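Local coordinates for protein immunomodulatory active chitinase (Trichuris suis, PDB 6G9C) that probably binds and hydrolyses chitin as a secreted family 18 glycoside hydrolase of a parasitic whipworm, and has immunomodulatory properties in inflammatory lung disease, at residues Tyr311-Gln316 and Phe379-His383; Tyr45-Gly50 and Glu301-Glu305; Lys317-Lys323 and Tyr334-Gly338; Met218-Phe222 and Ile232-Leu236; Gly278-Ser282 and Ala293-Thr298. All blocks are in the same frame, centred on the assembly; numbering follows the deposited sequence.

Contact 1. Residues Tyr311-Gln316 and Phe379-His383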
# COMPACT_ATOMS: atom_id res chain seq x y z
N TYR A 311 14.76 26.54 7.15
CA TYR A 311 14.82 26.66 8.60
C TYR A 311 16.09 26.03 9.17
O TYR A 311 16.74 26.60 10.06
CB TYR A 311 13.58 26.04 9.26
CG TYR A 311 13.69 26.06 10.75
CD1 TYR A 311 13.69 27.26 11.45
CD2 TYR A 311 13.86 24.88 11.48
CE1 TYR A 311 13.84 27.28 12.85
CE2 TYR A 311 14.00 24.91 12.85
CZ TYR A 311 13.98 26.11 13.53
OH TYR A 311 14.12 26.14 14.91
N TYR A 312 16.47 24.85 8.67
CA TYR A 312 17.67 24.25 9.25
C TYR A 312 18.93 25.04 8.91
O TYR A 312 19.90 25.03 9.67
CB TYR A 312 17.78 22.77 8.83
CG TYR A 312 17.98 22.47 7.36
CD1 TYR A 312 19.25 22.54 6.77
CD2 TYR A 312 16.91 22.05 6.56
CE1 TYR A 312 19.43 22.23 5.42
CE2 TYR A 312 17.09 21.74 5.22
CZ TYR A 312 18.35 21.83 4.65
OH TYR A 312 18.53 21.52 3.31
N GLU A 313 18.93 25.76 7.78
CA GLU A 313 20.05 26.63 7.45
C GLU A 313 20.06 27.86 8.36
O GLU A 313 21.14 28.36 8.72
CB GLU A 313 19.98 27.05 5.99
CG GLU A 313 20.55 26.05 5.00
CD GLU A 313 20.21 26.42 3.57
OE1 GLU A 313 19.28 27.23 3.38
OE2 GLU A 313 20.87 25.91 2.64
N VAL A 314 18.88 28.37 8.72
CA VAL A 314 18.82 29.42 9.74
C VAL A 314 19.43 28.92 11.04
O VAL A 314 20.19 29.64 11.70
CB VAL A 314 17.36 29.89 9.95
CG1 VAL A 314 17.27 30.75 11.23
CG2 VAL A 314 16.84 30.63 8.70
N CYS A 315 19.12 27.68 11.43
CA CYS A 315 19.71 27.13 12.64
C CYS A 315 21.23 27.14 12.56
O CYS A 315 21.92 27.49 13.53
CB CYS A 315 19.19 25.72 12.87
SG CYS A 315 17.58 25.67 13.65
N GLN A 316 21.78 26.74 11.40
CA GLN A 316 23.23 26.77 11.20
C GLN A 316 23.78 28.18 11.38
O GLN A 316 24.85 28.36 11.98
CB GLN A 316 23.56 26.22 9.81
CG GLN A 316 25.03 25.92 9.54
CD GLN A 316 25.22 24.96 8.37
OE1 GLN A 316 25.60 23.80 8.55
NE2 GLN A 316 24.97 25.44 7.15
N PHE A 379 20.62 19.92 12.73
CA PHE A 379 21.09 21.29 12.54
C PHE A 379 20.79 22.21 13.71
O PHE A 379 21.57 23.14 13.95
CB PHE A 379 20.46 21.89 11.28
CG PHE A 379 21.04 21.36 9.99
CD1 PHE A 379 22.19 21.92 9.45
CD2 PHE A 379 20.42 20.32 9.32
CE1 PHE A 379 22.72 21.44 8.26
CE2 PHE A 379 20.93 19.84 8.11
CZ PHE A 379 22.10 20.40 7.59
N CYS A 380 19.69 22.01 14.44
CA CYS A 380 19.30 22.92 15.51
C CYS A 380 19.67 22.35 16.87
O CYS A 380 19.61 21.14 17.10
CB CYS A 380 17.80 23.20 15.46
SG CYS A 380 17.13 23.67 13.83
N THR A 381 20.03 23.24 17.80
CA THR A 381 20.38 22.80 19.15
C THR A 381 19.30 23.11 20.19
O THR A 381 19.21 22.41 21.19
CB THR A 381 21.69 23.44 19.61
OG1 THR A 381 21.47 24.82 19.95
CG2 THR A 381 22.74 23.34 18.52
N GLU A 382 18.47 24.13 19.97
CA GLU A 382 17.53 24.55 21.01
C GLU A 382 16.40 23.56 21.24
O GLU A 382 15.68 23.70 22.23
CB GLU A 382 16.95 25.93 20.67
CG GLU A 382 15.59 25.90 19.98
CD GLU A 382 15.14 27.26 19.48
OE1 GLU A 382 16.00 28.02 19.02
OE2 GLU A 382 13.93 27.56 19.53
N HIS A 383 16.23 22.56 20.37
CA HIS A 383 15.18 21.56 20.53
C HIS A 383 15.69 20.21 21.04
O HIS A 383 14.91 19.26 21.14
CB HIS A 383 14.43 21.34 19.20
CG HIS A 383 14.28 22.57 18.36
ND1 HIS A 383 13.42 23.60 18.68
CD2 HIS A 383 14.89 22.94 17.20
CE1 HIS A 383 13.49 24.54 17.76
NE2 HIS A 383 14.38 24.17 16.85
O HOH W 1 12.74 27.83 16.39
O HOH W 2 20.88 26.09 16.33
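Y312 and C315, one turn apart at the start of helix 311-319, face F379 and C380 of an irregular loop, with CA atoms 5.6 Å apart for Y312 and F379 and 5.1 Å apart for C315 and C380. The covalent tie is the disulfide C315-C380, whose torsion about the S-S bond is a relaxed 90°. Its C380 SG also lies 3.5 Å from Y311 CE2, a sulfur-aromatic contact made obliquely to the ring. Y311 has its CG trans to the main-chain nitrogen (chi1 175°), which carries the ring along the helix flank until OH hydrogen-bonds H383 NE2 at 2.8 Å. The two rings come from opposite directions, each atom lying in the plane and at the edge of the other ring. A water 2.6 Å from Y311 OH gives this hydroxyl a second polar partner. Toward the N-terminal end of the loop, F379 runs side by side with Y312. Y312 CD1 stands over the centre of the F379 face, 3.5 Å from F379 CE2, with the ring planes inclined at 31°, an oblique aromatic pair. Q316 OE1 touches the F379 edge in plane. The D374 carboxylate holds the main-chain nitrogens of F379 and C380, Y302 meets both F379 and Y312 edge-to-face, and Y311 is bonded through its backbone to T274 of strand 268-281, so the helix is clasped between barrel strand and loop.

Contact 2. Residues Tyr45-Gly50 and Glu301-Glu305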
# COMPACT_ATOMS: atom_id res chain seq x y z
N TYR A 45 18.24 16.11 -4.37
CA TYR A 45 19.50 16.57 -4.93
C TYR A 45 20.30 17.44 -3.97
O TYR A 45 21.43 17.82 -4.30
CB TYR A 45 19.24 17.33 -6.24
CG TYR A 45 18.54 16.47 -7.29
CD1 TYR A 45 19.12 15.29 -7.74
CD2 TYR A 45 17.29 16.83 -7.80
CE1 TYR A 45 18.48 14.49 -8.68
CE2 TYR A 45 16.65 16.04 -8.75
CZ TYR A 45 17.25 14.88 -9.19
OH TYR A 45 16.63 14.09 -10.12
N ARG A 46 19.76 17.77 -2.80
CA ARG A 46 20.52 18.55 -1.84
C ARG A 46 21.65 17.72 -1.24
O ARG A 46 21.51 16.50 -1.08
CB ARG A 46 19.61 19.07 -0.74
CG ARG A 46 18.37 19.68 -1.28
CD ARG A 46 17.99 20.92 -0.54
NE ARG A 46 17.00 21.65 -1.32
CZ ARG A 46 15.70 21.69 -1.04
NH1 ARG A 46 15.22 21.08 0.03
NH2 ARG A 46 14.89 22.37 -1.84
N PRO A 47 22.76 18.35 -0.89
CA PRO A 47 23.92 17.61 -0.38
C PRO A 47 23.79 17.25 1.09
O PRO A 47 23.00 17.85 1.83
CB PRO A 47 25.08 18.59 -0.60
CG PRO A 47 24.42 19.93 -0.42
CD PRO A 47 23.03 19.80 -0.99
N GLY A 48 24.58 16.26 1.49
CA GLY A 48 24.80 15.95 2.90
C GLY A 48 23.51 15.75 3.67
O GLY A 48 22.61 15.03 3.23
N ASN A 49 23.41 16.40 4.83
CA ASN A 49 22.26 16.24 5.71
C ASN A 49 21.04 17.03 5.26
O ASN A 49 20.00 16.97 5.92
CB ASN A 49 22.64 16.63 7.15
CG ASN A 49 23.61 15.65 7.79
OD1 ASN A 49 23.71 14.49 7.37
ND2 ASN A 49 24.35 16.11 8.80
N GLY A 50 21.15 17.77 4.14
CA GLY A 50 19.98 18.35 3.51
C GLY A 50 19.27 17.43 2.55
O GLY A 50 18.13 17.73 2.15
N GLU A 301 24.08 27.14 1.61
CA GLU A 301 24.87 25.93 1.38
C GLU A 301 24.05 24.80 0.76
O GLU A 301 24.53 24.11 -0.15
CB GLU A 301 25.50 25.46 2.69
CG GLU A 301 26.39 24.21 2.55
CD GLU A 301 27.06 23.79 3.86
OE1 GLU A 301 27.06 24.58 4.83
OE2 GLU A 301 27.61 22.66 3.91
N TYR A 302 22.82 24.58 1.23
CA TYR A 302 22.03 23.45 0.78
C TYR A 302 20.99 23.81 -0.28
O TYR A 302 20.86 23.10 -1.27
CB TYR A 302 21.35 22.77 1.98
CG TYR A 302 22.34 22.21 2.99
CD1 TYR A 302 22.82 23.00 4.03
CD2 TYR A 302 22.79 20.90 2.91
CE1 TYR A 302 23.72 22.50 4.96
CE2 TYR A 302 23.70 20.38 3.84
CZ TYR A 302 24.16 21.19 4.86
OH TYR A 302 25.07 20.69 5.79
N LEU A 303 20.26 24.92 -0.11
CA LEU A 303 19.23 25.26 -1.10
C LEU A 303 19.84 25.83 -2.37
O LEU A 303 19.27 25.64 -3.45
CB LEU A 303 18.22 26.24 -0.52
CG LEU A 303 17.37 25.81 0.68
CD1 LEU A 303 16.02 26.49 0.68
CD2 LEU A 303 17.21 24.31 0.76
N ARG A 304 20.98 26.52 -2.28
CA ARG A 304 21.70 27.04 -3.44
C ARG A 304 20.79 27.85 -4.36
O ARG A 304 20.78 27.68 -5.58
CB ARG A 304 22.37 25.90 -4.22
CG ARG A 304 23.36 25.07 -3.43
CD ARG A 304 23.39 23.67 -4.01
NE ARG A 304 24.52 22.87 -3.54
CZ ARG A 304 24.73 21.61 -3.89
NH1 ARG A 304 23.88 21.00 -4.72
NH2 ARG A 304 25.78 20.95 -3.42
N GLU A 305 20.01 28.74 -3.76
CA GLU A 305 19.13 29.62 -4.52
C GLU A 305 19.11 30.98 -3.84
O GLU A 305 18.56 31.12 -2.75
CB GLU A 305 17.73 29.03 -4.61
CG GLU A 305 16.77 29.88 -5.43
CD GLU A 305 15.35 29.36 -5.37
OE1 GLU A 305 15.16 28.21 -4.94
OE2 GLU A 305 14.43 30.11 -5.76
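The Y302 ring turns its edge to the P47 carbonyl, with P47 O in the ring plane and 3.2 Å from Y302 CD2, while E301 CG lies over one face. The R304 guanidinium takes the proline ring on a face, P47 CD standing over its centre and P47 CG 3.4 Å from R304 NH2; the two side chains approach from opposite directions. The R46 guanidinium receives the methyl L303 CD2 on one face, displaced toward the rim and 3.4 Å from R46 NE. No hydrogen bond joins the two segments. In fold terms, the loop that leaves the first strand of the TIM barrel, 34-40, is laid against the last part of the long loop between strands 268-281 and 308-310. R46 reaches L303 because its chain bends at chi2 (-139°), and its NH1 then forms a salt bridge with D371. P47 O is also used within its own loop, accepting G50 N at 3.0 Å in a tight turn, and G50 N lies 3.7 Å from Y302 CE2, oblique to the ring. P47 CG adds an apolar touch to Y302 CD2 at 3.8 Å. L303 also touches Y312 of helix 311-319 and V308, and Y45 OH is hydrogen-bonded to E82.

Contact 3. Residues Lys317-Lys323 and Tyr334-Gly338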
# COMPACT_ATOMS: atom_id res chain seq x y z
N LYS A 317 23.06 29.19 10.89
CA LYS A 317 23.56 30.57 11.05
C LYS A 317 23.40 31.08 12.48
O LYS A 317 24.25 31.83 12.96
CB LYS A 317 22.84 31.49 10.06
CG LYS A 317 23.23 31.24 8.61
CD LYS A 317 22.56 32.25 7.68
CE LYS A 317 23.05 32.08 6.25
NZ LYS A 317 24.54 32.12 6.18
N LEU A 318 22.34 30.67 13.17
CA LEU A 318 22.22 31.00 14.59
C LEU A 318 23.39 30.43 15.39
O LEU A 318 23.93 31.10 16.28
CB LEU A 318 20.89 30.46 15.13
CG LEU A 318 19.69 31.31 14.73
CD1 LEU A 318 18.39 30.62 15.12
CD2 LEU A 318 19.81 32.67 15.37
N SER A 319 23.81 29.20 15.08
CA SER A 319 24.99 28.64 15.73
C SER A 319 26.24 29.44 15.43
O SER A 319 27.15 29.50 16.26
CB SER A 319 25.18 27.19 15.29
OG SER A 319 24.03 26.43 15.62
N SER A 320 26.31 30.07 14.25
CA SER A 320 27.46 30.86 13.84
C SER A 320 27.38 32.31 14.32
O SER A 320 28.21 33.13 13.90
CB SER A 320 27.60 30.84 12.32
OG SER A 320 27.82 29.52 11.85
N GLY A 321 26.42 32.64 15.17
CA GLY A 321 26.37 33.97 15.75
C GLY A 321 25.47 34.96 15.05
O GLY A 321 25.57 36.15 15.33
N ALA A 322 24.58 34.51 14.17
CA ALA A 322 23.59 35.41 13.59
C ALA A 322 22.65 35.93 14.67
O ALA A 322 22.41 35.29 15.69
CB ALA A 322 22.80 34.70 12.49
N LYS A 323 22.10 37.12 14.43
CA LYS A 323 21.20 37.77 15.38
C LYS A 323 19.76 37.50 14.98
O LYS A 323 19.37 37.72 13.83
CB LYS A 323 21.45 39.28 15.42
CG LYS A 323 20.48 40.04 16.32
CD LYS A 323 20.74 41.55 16.31
CE LYS A 323 20.83 42.09 14.89
NZ LYS A 323 20.68 43.57 14.80
N TYR A 334 13.03 37.58 12.33
CA TYR A 334 13.94 37.76 11.22
C TYR A 334 15.37 37.58 11.72
O TYR A 334 15.64 37.60 12.93
CB TYR A 334 13.73 39.11 10.52
CG TYR A 334 14.01 40.38 11.29
CD1 TYR A 334 15.26 40.99 11.26
CD2 TYR A 334 12.99 41.02 11.99
CE1 TYR A 334 15.50 42.18 11.92
CE2 TYR A 334 13.22 42.23 12.65
CZ TYR A 334 14.48 42.79 12.62
OH TYR A 334 14.71 43.97 13.28
N LEU A 335 16.27 37.34 10.77
CA LEU A 335 17.65 36.98 11.06
C LEU A 335 18.56 37.97 10.35
O LEU A 335 18.34 38.30 9.18
CB LEU A 335 17.95 35.56 10.58
CG LEU A 335 19.25 34.96 11.11
CD1 LEU A 335 18.99 34.42 12.50
CD2 LEU A 335 19.78 33.87 10.21
N VAL A 336 19.57 38.46 11.07
CA VAL A 336 20.56 39.37 10.51
C VAL A 336 21.94 38.77 10.75
O VAL A 336 22.27 38.40 11.88
CB VAL A 336 20.47 40.78 11.12
CG1 VAL A 336 21.40 41.73 10.37
CG2 VAL A 336 19.04 41.28 11.10
N GLN A 337 22.75 38.70 9.69
CA GLN A 337 24.13 38.22 9.79
C GLN A 337 24.96 39.06 8.82
O GLN A 337 24.94 38.80 7.61
CB GLN A 337 24.21 36.74 9.47
CG GLN A 337 25.57 36.10 9.64
CD GLN A 337 25.59 34.68 9.08
OE1 GLN A 337 25.24 34.44 7.92
NE2 GLN A 337 25.98 33.73 9.91
N GLY A 338 25.67 40.05 9.34
CA GLY A 338 26.38 40.97 8.47
C GLY A 338 25.37 41.74 7.64
O GLY A 338 24.43 42.34 8.17
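K323 and V336 form an antiparallel hydrogen-bonded pair, each satisfying both main-chain polar groups of the other. K323 N reaches V336 O at 2.9 Å and V336 N returns to K323 O at the same 2.9 Å, both nearly straight (166° and 167° at the hydrogen) and both in the plane of the accepting carbonyl. K323 O also receives the CA-H of L335, with L335 CA 3.3 Å away. Just before this pair, the end of helix 311-319 satisfies itself by a Schellman motif: A322 N bonds K317 O at 3.0 Å and G321 N bonds L318 O, G321 taking the positive phi. The serine hydroxyls fold back too, S319 OG on C315 O and S320 OG on Q316 O. One side-chain bond crosses the gap. K317 runs extended and turns only at its last torsion (chi4 -53°), which sets NZ 3.0 Å from Q337 OE1, on a lone pair in the carbonyl plane; the two side chains cross nearly at right angles. Beside this bond L335 is the apolar centre: CD1 presses on L318 CD2 at a tight 3.5 Å, CG meets A322 CB at 3.8 Å, and CD2 meets K317 CB. Backbone pairing thus starts the antiparallel hairpin of strands 323-327 and 332-337 after the capped helix, with L335 packed against the helix end; the lysine-glutamine bond adds a charge-to-dipole link from the last helical turn to the strand.

Contact 4. Residues Met218-Phe222 and Ile232-Leu236. With EDO (1,2-ethanediol), chain D; EDO (1,2-ethanediol), chain E.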
# COMPACT_ATOMS: atom_id res chain seq x y z
N MET A 218 -2.10 29.73 -0.02
CA MET A 218 -0.67 30.02 -0.12
C MET A 218 -0.37 31.40 0.48
O MET A 218 0.10 32.31 -0.19
CB MET A 218 -0.22 29.95 -1.57
CG MET A 218 -0.29 28.54 -2.16
SD MET A 218 0.01 28.52 -3.94
CE MET A 218 1.74 28.94 -4.01
N CYS A 219 -0.61 31.50 1.79
CA CYS A 219 -0.43 32.76 2.51
C CYS A 219 1.03 32.87 2.96
O CYS A 219 1.38 32.80 4.13
CB CYS A 219 -1.41 32.87 3.67
SG CYS A 219 -1.55 31.34 4.63
N TYR A 220 1.89 33.01 1.95
CA TYR A 220 3.31 33.22 2.11
C TYR A 220 3.82 33.80 0.80
O TYR A 220 3.06 34.00 -0.15
CB TYR A 220 4.06 31.94 2.53
CG TYR A 220 3.61 30.67 1.84
CD1 TYR A 220 3.88 30.45 0.48
CD2 TYR A 220 2.95 29.67 2.55
CE1 TYR A 220 3.48 29.27 -0.16
CE2 TYR A 220 2.54 28.49 1.92
CZ TYR A 220 2.80 28.30 0.58
OH TYR A 220 2.41 27.12 -0.02
N ASP A 221 5.13 34.07 0.75
CA ASP A 221 5.72 34.85 -0.35
C ASP A 221 5.07 36.22 -0.49
O ASP A 221 5.00 36.76 -1.60
CB ASP A 221 5.64 34.11 -1.69
CG ASP A 221 6.30 32.77 -1.68
OD1 ASP A 221 7.23 32.54 -0.88
OD2 ASP A 221 5.89 31.92 -2.50
N PHE A 222 4.58 36.81 0.60
CA PHE A 222 4.03 38.17 0.50
C PHE A 222 5.11 39.18 0.18
O PHE A 222 4.84 40.19 -0.49
CB PHE A 222 3.32 38.56 1.80
CG PHE A 222 2.03 37.82 2.04
CD1 PHE A 222 0.92 38.05 1.23
CD2 PHE A 222 1.94 36.89 3.06
CE1 PHE A 222 -0.27 37.37 1.45
CE2 PHE A 222 0.75 36.20 3.29
CZ PHE A 222 -0.35 36.44 2.48
N ILE A 232 8.38 40.85 5.38
CA ILE A 232 8.03 39.61 6.07
C ILE A 232 7.45 38.62 5.07
O ILE A 232 6.46 38.92 4.39
CB ILE A 232 7.03 39.88 7.20
CG1 ILE A 232 7.54 40.99 8.14
CG2 ILE A 232 6.80 38.60 7.99
CD1 ILE A 232 8.85 40.66 8.82
N ASN A 233 8.03 37.42 5.02
CA ASN A 233 7.56 36.39 4.10
C ASN A 233 6.09 36.04 4.35
O ASN A 233 5.27 36.02 3.43
CB ASN A 233 8.46 35.16 4.20
CG ASN A 233 8.06 34.05 3.21
OD1 ASN A 233 7.79 34.33 2.04
ND2 ASN A 233 8.02 32.81 3.68
N SER A 234 5.73 35.79 5.60
CA SER A 234 4.39 35.30 5.94
C SER A 234 3.98 35.86 7.29
O SER A 234 4.02 35.16 8.31
CB SER A 234 4.35 33.77 5.92
OG SER A 234 3.04 33.26 6.12
N PRO A 235 3.61 37.14 7.35
CA PRO A 235 3.19 37.71 8.62
C PRO A 235 1.81 37.19 9.00
O PRO A 235 0.93 37.06 8.15
CB PRO A 235 3.15 39.22 8.35
CG PRO A 235 2.88 39.33 6.87
CD PRO A 235 3.48 38.10 6.22
N LEU A 236 1.65 36.89 10.29
CA LEU A 236 0.33 36.49 10.77
C LEU A 236 -0.64 37.66 10.74
O LEU A 236 -1.78 37.52 10.28
CB LEU A 236 0.42 35.91 12.19
CG LEU A 236 -0.91 35.51 12.82
CD1 LEU A 236 -1.66 34.53 11.92
CD2 LEU A 236 -0.70 34.91 14.21
C1 EDO D . 6.02 27.70 -2.54
O1 EDO D . 5.11 28.15 -3.54
C2 EDO D . 6.74 28.89 -1.91
O2 EDO D . 7.32 29.71 -2.93
C1 EDO E . 3.10 24.89 -4.65
O1 EDO E . 3.75 26.11 -5.10
C2 EDO E . 2.19 25.13 -3.44
O2 EDO E . 2.93 25.80 -2.40
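S234 OG donates to C219 O at 2.6 Å, in the carbonyl plane, and so joins the segments just before Y220. C219 centres an inverse gamma turn, and the next side chain, Y220, touches F366 and W368 of barrel strand 364-368. Y220 can be followed outward. Its CB packs on S234 CB at 3.9 Å. The ring then leaves the contact with CG held between main-chain N and carbonyl carbon (chi1 41°), and the carbonyl carbon of M218 lies over the centre of one face. CD1 and CE1 pass an ethanediol, CE1 coming to 3.7 Å from its C2. OH bonds O2 of a second ethanediol at 2.8 Å, in the ring plane and at its edge. Y275 of strand 268-281 also touches this side chain. Beyond Y220 the backbone makes two hydrogen bonds to N233. D221 N reaches N233 OD1 at 3.0 Å, bent and well above the amide plane; F222 N reaches N233 O at 3.0 Å, in the carbonyl plane. F222 CD2 meets P235 CD at 3.7 Å, completing a mostly buried seam. D221 OD1 takes R277 and Y275 as partners, while its OD2 accepts O2 of the first ethanediol at 2.7 Å. The ethanediols are probably from the crystallisation liquor, and E153 is also hydrogen-bonded to ethanediol. Met-X-Tyr-Asp at the end of barrel strand 214-218 is a signature of family 18 chitinases, where it lines the substrate cleft, consistent with a ligand pocket here.

Contact 5. Residues Gly278-Ser282 and Ala293-Thr298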
# COMPACT_ATOMS: atom_id res chain seq x y z
N GLY A 278 15.27 36.16 1.75
CA GLY A 278 16.43 36.92 2.17
C GLY A 278 16.84 38.00 1.19
O GLY A 278 16.58 37.92 -0.01
N TRP A 279 17.52 39.00 1.74
CA TRP A 279 18.08 40.13 1.02
C TRP A 279 19.55 40.33 1.40
O TRP A 279 20.00 39.89 2.46
CB TRP A 279 17.35 41.43 1.35
CG TRP A 279 15.92 41.53 0.87
CD1 TRP A 279 15.46 42.23 -0.22
CD2 TRP A 279 14.76 40.98 1.51
NE1 TRP A 279 14.09 42.12 -0.30
CE2 TRP A 279 13.64 41.37 0.75
CE3 TRP A 279 14.57 40.20 2.66
CZ2 TRP A 279 12.34 41.00 1.09
CZ3 TRP A 279 13.28 39.83 3.00
CH2 TRP A 279 12.18 40.23 2.21
N THR A 280 20.28 41.04 0.54
CA THR A 280 21.55 41.66 0.91
C THR A 280 21.26 43.13 1.19
O THR A 280 20.75 43.84 0.32
CB THR A 280 22.60 41.50 -0.19
OG1 THR A 280 22.85 40.11 -0.42
CG2 THR A 280 23.89 42.20 0.19
N LEU A 281 21.56 43.56 2.41
CA LEU A 281 21.24 44.92 2.82
C LEU A 281 22.12 45.93 2.08
O LEU A 281 23.30 45.67 1.81
CB LEU A 281 21.45 45.08 4.32
CG LEU A 281 20.57 44.21 5.22
CD1 LEU A 281 21.08 44.25 6.64
CD2 LEU A 281 19.13 44.71 5.16
N SER A 282 21.54 47.09 1.76
CA SER A 282 22.34 48.19 1.23
C SER A 282 23.28 48.74 2.30
O SER A 282 24.37 49.20 1.97
CB SER A 282 21.44 49.31 0.73
OG SER A 282 20.54 48.82 -0.24
N ALA A 293 17.53 47.39 0.55
CA ALA A 293 18.28 46.23 0.10
C ALA A 293 18.83 46.50 -1.29
O ALA A 293 18.25 47.26 -2.07
CB ALA A 293 17.42 44.98 0.06
N GLN A 294 19.97 45.87 -1.59
CA GLN A 294 20.59 46.01 -2.89
C GLN A 294 20.41 44.78 -3.77
O GLN A 294 20.80 44.80 -4.93
CB GLN A 294 22.08 46.32 -2.74
CG GLN A 294 22.90 45.23 -2.07
CD GLN A 294 24.38 45.55 -2.06
OE1 GLN A 294 24.86 46.28 -1.18
NE2 GLN A 294 25.11 45.04 -3.04
N GLY A 295 19.84 43.71 -3.23
CA GLY A 295 19.58 42.52 -4.00
C GLY A 295 19.19 41.37 -3.09
O GLY A 295 18.94 41.57 -1.90
N SER A 296 19.14 40.18 -3.67
CA SER A 296 18.78 38.99 -2.92
C SER A 296 19.90 38.59 -1.97
O SER A 296 21.06 39.00 -2.13
CB SER A 296 18.51 37.84 -3.88
OG SER A 296 19.65 37.66 -4.70
N SER A 297 19.56 37.77 -0.98
CA SER A 297 20.58 37.17 -0.13
C SER A 297 21.42 36.18 -0.92
O SER A 297 20.93 35.55 -1.86
CB SER A 297 19.94 36.45 1.05
OG SER A 297 18.97 35.54 0.57
N THR A 298 22.68 36.05 -0.52
CA THR A 298 23.58 35.08 -1.14
C THR A 298 23.01 33.67 -1.02
O THR A 298 22.42 33.31 0.01
CB THR A 298 24.95 35.14 -0.45
OG1 THR A 298 25.41 36.49 -0.41
CG2 THR A 298 25.96 34.29 -1.21
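T280 OG1 donates to S296 O at 2.7 Å, tilted 34° from the carbonyl plane, and the same hydroxyl has Q340 NE2 as a second partner. The T280 backbone adds two bonds: its N gives to G295 O at 2.8 Å, from above the carbonyl plane, and its O accepts Q294 N at 2.9 Å from almost straight ahead (169° at the oxygen). Farther back along the strand, S297 N reaches G278 O at 3.1 Å, a steep approach well out of the carbonyl plane. T280 is therefore gripped through N, O and OG1 by three different residues of the loop. On either side of it, W279 with S296 and L281 with A293 are antiparallel non-hydrogen-bonded pairs. Packing fills in around this. A293 CB lies obliquely to the indole, 3.4 Å from W279 CD1, while W279 NE1 is hydrogen-bonded to E227 O. T280 CG2, trans to its own nitrogen, touches Q294 CG at 3.9 Å. S297 OG nestles 3.3 Å from G278 CA, where glycine permits so close an approach. The loop turns a corner at Q294 and G295, and T298 N is taken by Q340 OE1. Such an antiparallel return, strand 268-281 running on beyond the barrel and meeting its own continuation, fits the alpha+beta insertion that family 18 chitinases carry between their last two barrel strands.

From the N terminus, contact 2 opens first, just after barrel strand 34-40, and closes at 301-305, a loop enclosing most of the barrel. Contacts 4 and 5 nest inside it in series: 4 folds back the segment after strand 214-218, and 5 returns the chain onto the end of strand 268-281. Contact 1 then opens and closes at 379-383, with contact 3 nested within; none cross. Contacts 1 and 3 share helix 311-319, one at its start and one at its end. E313 couples contact 1 to the backbone of contact 2, whereas L281 of contact 5 brushes G338 of contact 3. Contact 4 stands apart, untouched by the others, nearer the chain's centre.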